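Local structure of LRR receptor-like serine/threonine-protein kinase RGI3 (Arabidopsis thaliana, 5HZ0) at residues A[552-557]-A[574-579]; A[503-508]-A[527-532]; A[470-475]-A[492-497]. The protein acts, with related receptors, as a cell-surface receptor for RGF peptide hormones, which maintain the postembryonic root stem cell niche, and passes their signal downstream. The protein carries 5 engineered substitutions. All coordinates share one frame; numbering follows the deposited sequence.

In the fold
All three contacts join consecutive turns of the leucine-rich-repeat ectodomain, toward its C-terminal end. Interaction 3 belongs to the concave row of parallel strands, where 473-475 pairs with the start of 497-499. Interactions 1 and 2 lie further round the turns, on the loops and short, weakly bonded strands that follow them, and they touch each other: R553 forms a salt bridge to D528, and F554 packs on F529. Each is partly buried, with leucine or isoleucine, and in interactions 1 and 2 phenylalanine, inward and charged residues outward. The chemistry differs, however. Interaction 3 relies on main-chain pairing and leucine packing, whereas interactions 1 and 2 add an asparagine amide directed at the neighbouring turn and glycines at positive phi.

Interaction 1 (A[552-557]-A[574-579]); sequences NRFVGE and SHNQLT. With NAG (2-acetamido-2-deoxy-beta-D-glucopyranose), chain E.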
loop_
_atom_site.group_PDB
_atom_site.type_symbol
_atom_site.label_atom_id
_atom_site.label_comp_id
_atom_site.label_asym_id
_atom_site.label_seq_id
_atom_site.Cartn_x
_atom_site.Cartn_y
_atom_site.Cartn_z
ATOM N N ASN A 552 -9.345 13.372 37.912
ATOM C CA ASN A 552 -8.232 13.679 38.794
ATOM C C ASN A 552 -8.792 14.427 40.001
ATOM O O ASN A 552 -9.998 14.469 40.211
ATOM C CB ASN A 552 -7.197 14.568 38.089
ATOM C CG ASN A 552 -6.256 13.787 37.191
ATOM O OD1 ASN A 552 -5.543 12.903 37.645
ATOM N ND2 ASN A 552 -6.237 14.128 35.914
ATOM N N ARG A 553 -7.902 14.969 40.817
ATOM C CA ARG A 553 -8.251 15.879 41.918
ATOM C C ARG A 553 -8.095 17.401 41.700
ATOM O O ARG A 553 -7.871 18.125 42.666
ATOM C CB ARG A 553 -7.678 15.406 43.251
ATOM C CG ARG A 553 -8.354 14.129 43.724
ATOM C CD ARG A 553 -7.772 13.634 45.040
ATOM N NE ARG A 553 -6.354 13.299 44.958
ATOM C CZ ARG A 553 -5.391 13.975 45.579
ATOM N NH1 ARG A 553 -5.692 15.034 46.323
ATOM N NH2 ARG A 553 -4.121 13.597 45.461
ATOM N N PHE A 554 -8.025 17.866 40.456
ATOM C CA PHE A 554 -7.791 19.290 40.209
ATOM C C PHE A 554 -8.762 20.208 40.975
ATOM O O PHE A 554 -9.956 19.903 41.108
ATOM C CB PHE A 554 -7.814 19.610 38.711
ATOM C CG PHE A 554 -6.718 18.946 37.925
ATOM C CD1 PHE A 554 -5.374 19.257 38.172
ATOM C CD2 PHE A 554 -7.021 18.024 36.928
ATOM C CE1 PHE A 554 -4.364 18.651 37.444
ATOM C CE2 PHE A 554 -6.013 17.413 36.205
ATOM C CZ PHE A 554 -4.684 17.731 36.460
ATOM N N VAL A 555 -8.228 21.304 41.508
ATOM C CA VAL A 555 -9.026 22.328 42.186
ATOM C C VAL A 555 -8.756 23.702 41.593
ATOM O O VAL A 555 -8.006 23.844 40.620
ATOM C CB VAL A 555 -8.733 22.398 43.696
ATOM C CG1 VAL A 555 -9.158 21.110 44.401
ATOM C CG2 VAL A 555 -7.261 22.713 43.947
ATOM N N GLY A 556 -9.363 24.719 42.192
ATOM C CA GLY A 556 -9.243 26.074 41.695
ATOM C C GLY A 556 -10.140 26.291 40.494
ATOM O O GLY A 556 -11.117 25.564 40.297
ATOM N N GLU A 557 -9.800 27.282 39.679
ATOM C CA GLU A 557 -10.628 27.663 38.545
ATOM C C GLU A 557 -9.928 27.379 37.227
ATOM O O GLU A 557 -8.702 27.257 37.174
ATOM C CB GLU A 557 -11.008 29.153 38.628
ATOM C CG GLU A 557 -11.875 29.501 39.835
ATOM C CD GLU A 557 -12.268 30.968 39.885
ATOM O OE1 GLU A 557 -11.655 31.782 39.159
ATOM O OE2 GLU A 557 -13.194 31.307 40.654
ATOM N N SER A 574 -13.925 16.917 33.367
ATOM C CA SER A 574 -14.950 16.348 34.237
ATOM C C SER A 574 -14.395 15.503 35.381
ATOM O O SER A 574 -13.233 15.088 35.347
ATOM C CB SER A 574 -15.877 15.472 33.415
ATOM O OG SER A 574 -15.219 14.258 33.096
ATOM N N HIS A 575 -15.221 15.285 36.407
ATOM C CA HIS A 575 -14.824 14.541 37.601
ATOM C C HIS A 575 -13.583 15.124 38.283
ATOM O O HIS A 575 -12.608 14.417 38.562
ATOM C CB HIS A 575 -14.618 13.057 37.297
ATOM C CG HIS A 575 -15.880 12.328 36.968
ATOM N ND1 HIS A 575 -16.295 12.110 35.672
ATOM C CD2 HIS A 575 -16.818 11.767 37.766
ATOM C CE1 HIS A 575 -17.438 11.442 35.683
ATOM N NE2 HIS A 575 -17.780 11.231 36.940
ATOM N N ASN A 576 -13.630 16.425 38.551
ATOM C CA ASN A 576 -12.606 17.086 39.351
ATOM C C ASN A 576 -13.271 17.934 40.419
ATOM O O ASN A 576 -14.480 17.837 40.625
ATOM C CB ASN A 576 -11.674 17.936 38.484
ATOM C CG ASN A 576 -10.610 17.115 37.811
ATOM O OD1 ASN A 576 -9.690 16.624 38.463
ATOM N ND2 ASN A 576 -10.719 16.964 36.501
ATOM N N GLN A 577 -12.463 18.714 41.129
ATOM C CA GLN A 577 -12.946 19.686 42.118
ATOM C C GLN A 577 -13.018 21.138 41.640
ATOM O O GLN A 577 -13.023 22.055 42.451
ATOM C CB GLN A 577 -12.233 19.539 43.457
ATOM C CG GLN A 577 -12.655 18.286 44.201
ATOM C CD GLN A 577 -11.561 17.769 45.106
ATOM O OE1 GLN A 577 -10.892 16.784 44.787
ATOM N NE2 GLN A 577 -11.363 18.438 46.241
ATOM N N LEU A 578 -12.943 21.339 40.332
ATOM C CA LEU A 578 -12.917 22.673 39.729
ATOM C C LEU A 578 -14.072 23.612 40.153
ATOM O O LEU A 578 -15.222 23.181 40.309
ATOM C CB LEU A 578 -12.877 22.532 38.198
ATOM C CG LEU A 578 -11.505 22.318 37.521
ATOM C CD1 LEU A 578 -10.670 21.395 38.321
ATOM C CD2 LEU A 578 -11.602 21.820 36.073
ATOM N N THR A 579 -13.754 24.896 40.342
ATOM C CA THR A 579 -14.762 25.900 40.736
ATOM C C THR A 579 -14.769 27.148 39.866
ATOM O O THR A 579 -14.002 27.267 38.898
ATOM C CB THR A 579 -14.607 26.404 42.206
ATOM O OG1 THR A 579 -13.256 26.832 42.449
ATOM C CG2 THR A 579 -15.012 25.336 43.218
HETATM C C1 NAG E . -17.161 13.797 28.690
HETATM C C2 NAG E . -16.945 12.296 28.924
HETATM C C3 NAG E . -16.503 11.541 27.664
HETATM C C4 NAG E . -17.332 11.928 26.445
HETATM C C5 NAG E . -17.428 13.451 26.353
HETATM C C6 NAG E . -18.342 13.919 25.231
HETATM C C7 NAG E . -16.122 11.154 30.909
HETATM C C8 NAG E . -15.092 11.126 32.003
HETATM N N2 NAG E . -15.976 12.100 29.989
HETATM O O3 NAG E . -16.712 10.173 27.876
HETATM O O4 NAG E . -16.803 11.312 25.281
HETATM O O5 NAG E . -17.971 13.966 27.555
HETATM O O6 NAG E . -19.673 13.545 25.530
HETATM O O7 NAG E . -17.029 10.324 30.860
#
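T579 and G556 supply the straightest link between 552-557 and 574-579. T579 N donates to G556 O at 2.7 Å with an angle of 169° at the hydrogen. T579 OG1 adds a weak second bond to the same oxygen, its chi1 of 52° setting the hydroxyl between the backbone N and the carbonyl carbon. Two residues earlier, Q577 N gives a hydrogen bond to F554 O at 2.8 Å, so alternate carbonyls of the first segment are used. G556 has a positive phi (78°), which glycine adopts readily.

The side-chain amide of N576 is the other polar element. Its OD1 probably takes the N-H of F554, though the position of that oxygen is less certain. ND2 lies at the edge of the F554 ring, in its plane, and is hydrogen-bonded to V573 O and L549 O, so the N-H groups of this buried amide are taken up by main-chain carbonyls.

Apolar contacts fill the inner side. The CD1 methyl of L578 reaches back to the CB methylene of F554 (3.4 Å), both buried, which suits apolar residues. Outside, Q577 lies alongside V555, its CB 3.6 Å from V555 CG1, and also beside R553, whose guanidinium is held by D528; here long polar chains can offer methylenes to the contact and polar ends to the surface.

At the start of the second segment, the acetamido methyl C8 of an N-acetylglucosamine approaches S574 OG to 3.3 Å, while D572 hydrogen-bonds the sugar. Asparagine, leucine or phenylalanine and glycine recurring in N-x-L/F-x-G order are characteristic of the stacked turns of the leucine-rich-repeat solenoid.

Interaction 2 (A[503-508]-A[527-532]); sequences NRLSGE and NDFSGE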
loop_
_atom_site.group_PDB
_atom_site.type_symbol
_atom_site.label_atom_id
_atom_site.label_comp_id
_atom_site.label_asym_id
_atom_site.label_seq_id
_atom_site.Cartn_x
_atom_site.Cartn_y
_atom_site.Cartn_z
ATOM N N ASN A 503 -3.450 5.973 35.128
ATOM C CA ASN A 503 -2.293 5.586 35.912
ATOM C C ASN A 503 -2.486 6.041 37.361
ATOM O O ASN A 503 -3.581 6.456 37.751
ATOM C CB ASN A 503 -1.004 6.160 35.301
ATOM C CG ASN A 503 -0.485 5.325 34.128
ATOM O OD1 ASN A 503 -0.053 4.200 34.320
ATOM N ND2 ASN A 503 -0.524 5.880 32.917
ATOM N N ARG A 504 -1.435 5.874 38.154
ATOM C CA ARG A 504 -1.322 6.363 39.530
ATOM C C ARG A 504 -0.552 7.686 39.662
ATOM O O ARG A 504 0.019 7.959 40.725
ATOM C CB ARG A 504 -0.747 5.291 40.452
ATOM C CG ARG A 504 -1.630 4.061 40.592
ATOM C CD ARG A 504 -2.767 4.279 41.598
ATOM N NE ARG A 504 -3.952 4.933 41.032
ATOM C CZ ARG A 504 -4.534 6.018 41.550
ATOM N NH1 ARG A 504 -4.028 6.585 42.642
ATOM N NH2 ARG A 504 -5.615 6.546 40.975
ATOM N N LEU A 505 -0.387 8.409 38.554
ATOM C CA LEU A 505 0.401 9.651 38.540
ATOM C C LEU A 505 -0.136 10.726 39.507
ATOM O O LEU A 505 -1.326 10.754 39.813
ATOM C CB LEU A 505 0.526 10.193 37.104
ATOM C CG LEU A 505 1.361 9.340 36.132
ATOM C CD1 LEU A 505 1.088 9.689 34.672
ATOM C CD2 LEU A 505 2.871 9.461 36.430
ATOM N N SER A 506 0.749 11.590 40.006
ATOM C CA SER A 506 0.400 12.554 41.063
ATOM C C SER A 506 1.222 13.854 41.033
ATOM O O SER A 506 2.101 14.047 40.180
ATOM C CB SER A 506 0.524 11.909 42.447
ATOM O OG SER A 506 1.877 11.589 42.740
ATOM N N GLY A 507 0.930 14.743 41.978
ATOM C CA GLY A 507 1.551 16.056 42.007
ATOM C C GLY A 507 0.897 17.051 41.059
ATOM O O GLY A 507 -0.157 16.777 40.483
ATOM N N GLU A 508 1.501 18.226 40.930
ATOM C CA GLU A 508 1.043 19.234 39.986
ATOM C C GLU A 508 1.460 18.880 38.573
ATOM O O GLU A 508 2.342 18.057 38.364
ATOM C CB GLU A 508 1.604 20.610 40.331
ATOM C CG GLU A 508 0.610 21.594 40.908
ATOM C CD GLU A 508 0.496 21.477 42.409
ATOM O OE1 GLU A 508 0.389 20.334 42.903
ATOM O OE2 GLU A 508 0.524 22.523 43.096
ATOM N N ASN A 527 -6.034 9.864 36.838
ATOM C CA ASN A 527 -4.838 9.798 37.630
ATOM C C ASN A 527 -5.149 10.399 38.983
ATOM O O ASN A 527 -6.314 10.590 39.331
ATOM C CB ASN A 527 -3.677 10.523 36.938
ATOM C CG ASN A 527 -2.961 9.645 35.912
ATOM O OD1 ASN A 527 -2.199 8.762 36.282
ATOM N ND2 ASN A 527 -3.191 9.899 34.620
ATOM N N ASP A 528 -4.111 10.597 39.778
ATOM C CA ASP A 528 -4.199 11.301 41.045
ATOM C C ASP A 528 -3.710 12.757 41.039
ATOM O O ASP A 528 -3.316 13.265 42.085
ATOM C CB ASP A 528 -3.639 10.494 42.211
ATOM C CG ASP A 528 -4.240 10.909 43.531
ATOM O OD1 ASP A 528 -5.442 11.256 43.548
ATOM O OD2 ASP A 528 -3.511 10.903 44.546
ATOM N N PHE A 529 -3.590 13.377 39.867
ATOM C CA PHE A 529 -3.182 14.786 39.806
ATOM C C PHE A 529 -3.999 15.708 40.716
ATOM O O PHE A 529 -5.224 15.535 40.897
ATOM C CB PHE A 529 -3.257 15.318 38.379
ATOM C CG PHE A 529 -2.288 14.683 37.450
ATOM C CD1 PHE A 529 -0.930 14.903 37.594
ATOM C CD2 PHE A 529 -2.727 13.846 36.440
ATOM C CE1 PHE A 529 -0.035 14.316 36.738
ATOM C CE2 PHE A 529 -1.830 13.243 35.592
ATOM C CZ PHE A 529 -0.480 13.485 35.736
ATOM N N SER A 530 -3.308 16.685 41.292
ATOM C CA SER A 530 -3.909 17.577 42.276
ATOM C C SER A 530 -3.443 18.997 42.038
ATOM O O SER A 530 -2.672 19.261 41.107
ATOM C CB SER A 530 -3.522 17.150 43.695
ATOM O OG SER A 530 -2.135 17.367 43.932
ATOM N N GLY A 531 -3.907 19.909 42.887
ATOM C CA GLY A 531 -3.533 21.301 42.774
ATOM C C GLY A 531 -4.233 21.983 41.620
ATOM O O GLY A 531 -5.263 21.516 41.123
ATOM N N GLU A 532 -3.660 23.094 41.178
ATOM C CA GLU A 532 -4.301 23.909 40.171
ATOM C C GLU A 532 -3.765 23.639 38.800
ATOM O O GLU A 532 -2.565 23.484 38.615
ATOM C CB GLU A 532 -4.110 25.387 40.478
ATOM C CG GLU A 532 -4.940 25.885 41.627
ATOM C CD GLU A 532 -4.809 27.383 41.808
ATOM O OE1 GLU A 532 -3.671 27.861 42.039
ATOM O OE2 GLU A 532 -5.845 28.083 41.700
#
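N527 and L505 interlock through an amide, and each buries more surface here than any of the other residues. N527 OD1 accepts the backbone N-H of L505 at 2.9 Å, the donor tilted 22° from the carbonyl plane. Its chi1 of -84° keeps CG beside its own backbone N, and the side chain runs next to that of L505, pointing the same way. ND2 is hydrogen-bonded to L524 O and L500 O. Asparagine suits this buried position because one short side chain accepts from the preceding turn and donates to carbonyls of that turn and its own.

L505 also accepts a bond: its carbonyl O receives D528 N at 2.8 Å nearly along the C=O axis. Its CB packs on F529 CZ at 3.7 Å, an aliphatic group meeting the aromatic that fills the corresponding inward position of the next repeat. The sequences NRLSGE and NDFSGE are successive copies of the N-x-L-S-G-x element typical of plant-type leucine-rich repeats, which lays down short, weakly bonded parallel strands beyond the concave ones. G507 continues the pairing: its O accepts S530 N at 3.3 Å from above the carbonyl plane, and also sits at the F529 ring edge, 3.5 Å from CD1.

E508 bends at chi2 (88°), turning its carboxylate back over the next turn, with CD 4.0 Å from G531 CA. G531 lacks the CB that would collide there. On the outer surface R504 runs obliquely past D528, NH1 lying 4.0 Å from D528 CB, but the D528 carboxylate forms its salt bridge with R553.

Interaction 3 (A[470-475]-A[492-497]); sequences SLKFID and LTELTK
L492 meets I474 at the inner side of the contact, CD1 to CD1 at 3.8 Å, the two branched chains crossing at about a right angle. E494 follows at the exposed outer side, where its CB lies against L471 O at 3.3 Å. Its carboxylate OE1 stays 4.4 Å from K472 NZ, too far for a salt bridge, and at most a weak attraction would be expected; K472 also has a long, weak ion pair with E449.

L495 turns back into the core. With CG anti to its backbone N (chi1 -161°), it brings CD1 to 3.6 Å from I474 CG1, so I474 is packed by both L492 and L495. Such inward leucines, one layer per turn, are the defining core of a leucine-rich-repeat solenoid, and the strands beside them form its concave surface; in earlier repeats that surface carries peptide-recognition motifs such as R402 to R404.

T496 N then donates to K472 O at 2.7 Å, in the carbonyl plane and on a lone pair. The same oxygen receives K497 N at 3.2 Å, so two successive N-H groups grip one carbonyl where the strand begins. K497 O in turn accepts I474 N at 2.9 Å, completing a parallel bridge with F473. On the strand face bearing F473 and K497, the extended lysine lays CB and CD against F473 CD2, while the F473 ring stacks with F450 of the preceding strand.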
loop_
_atom_site.group_PDB
_atom_site.type_symbol
_atom_site.label_atom_id
_atom_site.label_comp_id
_atom_site.label_asym_id
_atom_site.label_seq_id
_atom_site.Cartn_x
_atom_site.Cartn_y
_atom_site.Cartn_z
ATOM N N SER A 470 13.435 12.639 20.282
ATOM C CA SER A 470 12.881 12.578 18.937
ATOM C C SER A 470 11.437 12.091 18.922
ATOM O O SER A 470 10.820 12.045 17.856
ATOM C CB SER A 470 13.730 11.647 18.069
ATOM O OG SER A 470 13.771 10.347 18.634
ATOM N N LEU A 471 10.921 11.725 20.101
ATOM C CA LEU A 471 9.544 11.224 20.261
ATOM C C LEU A 471 8.443 12.165 19.759
ATOM O O LEU A 471 8.445 13.366 20.003
ATOM C CB LEU A 471 9.264 10.760 21.704
ATOM C CG LEU A 471 9.702 9.296 21.912
ATOM C CD1 LEU A 471 9.785 8.871 23.370
ATOM C CD2 LEU A 471 8.798 8.352 21.113
ATOM N N LYS A 472 7.523 11.576 19.017
ATOM C CA LYS A 472 6.386 12.262 18.453
ATOM C C LYS A 472 5.142 11.781 19.203
ATOM O O LYS A 472 4.330 12.594 19.697
ATOM C CB LYS A 472 6.274 12.003 16.951
ATOM C CG LYS A 472 7.278 12.777 16.085
ATOM C CD LYS A 472 6.762 12.864 14.646
ATOM C CE LYS A 472 7.877 13.093 13.643
ATOM N NZ LYS A 472 8.477 14.444 13.804
ATOM N N PHE A 473 4.963 10.458 19.203
ATOM C CA PHE A 473 3.816 9.823 19.832
ATOM C C PHE A 473 4.209 9.065 21.111
ATOM O O PHE A 473 5.126 8.247 21.101
ATOM C CB PHE A 473 3.135 8.890 18.821
ATOM C CG PHE A 473 1.877 8.218 19.338
ATOM C CD1 PHE A 473 1.952 7.077 20.128
ATOM C CD2 PHE A 473 0.617 8.722 19.014
ATOM C CE1 PHE A 473 0.806 6.459 20.592
ATOM C CE2 PHE A 473 -0.527 8.107 19.476
ATOM C CZ PHE A 473 -0.429 6.973 20.267
ATOM N N ILE A 474 3.495 9.327 22.205
ATOM C CA ILE A 474 3.683 8.578 23.448
ATOM C C ILE A 474 2.348 8.111 24.010
ATOM O O ILE A 474 1.491 8.932 24.277
ATOM C CB ILE A 474 4.376 9.422 24.529
ATOM C CG1 ILE A 474 5.812 9.738 24.128
ATOM C CG2 ILE A 474 4.370 8.701 25.875
ATOM C CD1 ILE A 474 6.537 10.551 25.170
ATOM N N ASP A 475 2.163 6.804 24.177
ATOM C CA ASP A 475 0.995 6.311 24.891
ATOM C C ASP A 475 1.409 5.329 25.990
ATOM O O ASP A 475 1.740 4.183 25.711
ATOM C CB ASP A 475 0.065 5.615 23.890
ATOM C CG ASP A 475 -1.339 5.384 24.441
ATOM O OD1 ASP A 475 -1.533 5.524 25.666
ATOM O OD2 ASP A 475 -2.246 5.048 23.640
ATOM N N LEU A 492 10.851 17.132 25.397
ATOM C CA LEU A 492 10.444 16.562 24.124
ATOM C C LEU A 492 9.602 17.606 23.406
ATOM O O LEU A 492 8.431 17.782 23.703
ATOM C CB LEU A 492 9.639 15.285 24.340
ATOM C CG LEU A 492 10.039 14.408 25.532
ATOM C CD1 LEU A 492 8.932 13.415 25.858
ATOM C CD2 LEU A 492 11.336 13.669 25.277
ATOM N N THR A 493 10.217 18.244 22.415
ATOM C CA THR A 493 9.632 19.358 21.676
ATOM C C THR A 493 9.039 18.904 20.356
ATOM O O THR A 493 8.508 19.709 19.587
ATOM C CB THR A 493 10.697 20.431 21.380
ATOM O OG1 THR A 493 11.697 19.896 20.499
ATOM C CG2 THR A 493 11.354 20.902 22.678
ATOM N N GLU A 494 9.170 17.614 20.072
ATOM C CA GLU A 494 8.581 17.030 18.878
ATOM C C GLU A 494 7.264 16.350 19.213
ATOM O O GLU A 494 6.568 15.866 18.329
ATOM C CB GLU A 494 9.545 16.006 18.272
ATOM C CG GLU A 494 10.936 16.548 18.031
ATOM C CD GLU A 494 10.981 17.533 16.882
ATOM O OE1 GLU A 494 11.425 17.121 15.786
ATOM O OE2 GLU A 494 10.581 18.709 17.069
ATOM N N LEU A 495 6.918 16.322 20.492
ATOM C CA LEU A 495 5.813 15.484 20.929
ATOM C C LEU A 495 4.505 16.054 20.381
ATOM O O LEU A 495 4.118 17.165 20.703
ATOM C CB LEU A 495 5.785 15.473 22.460
ATOM C CG LEU A 495 5.052 14.377 23.214
ATOM C CD1 LEU A 495 5.444 13.011 22.675
ATOM C CD2 LEU A 495 5.397 14.489 24.691
ATOM N N THR A 496 3.847 15.280 19.528
ATOM C CA THR A 496 2.534 15.633 19.010
ATOM C C THR A 496 1.384 15.174 19.927
ATOM O O THR A 496 0.382 15.867 20.094
ATOM C CB THR A 496 2.344 15.119 17.557
ATOM O OG1 THR A 496 0.998 15.357 17.140
ATOM C CG2 THR A 496 2.634 13.628 17.450
ATOM N N LYS A 497 1.543 13.979 20.490
ATOM C CA LYS A 497 0.491 13.289 21.215
ATOM C C LYS A 497 1.064 12.631 22.446
ATOM O O LYS A 497 1.991 11.826 22.332
ATOM C CB LYS A 497 -0.132 12.211 20.333
ATOM C CG LYS A 497 -0.736 12.757 19.071
ATOM C CD LYS A 497 -1.627 11.763 18.386
ATOM C CE LYS A 497 -2.147 12.357 17.100
ATOM N NZ LYS A 497 -2.941 11.331 16.391
#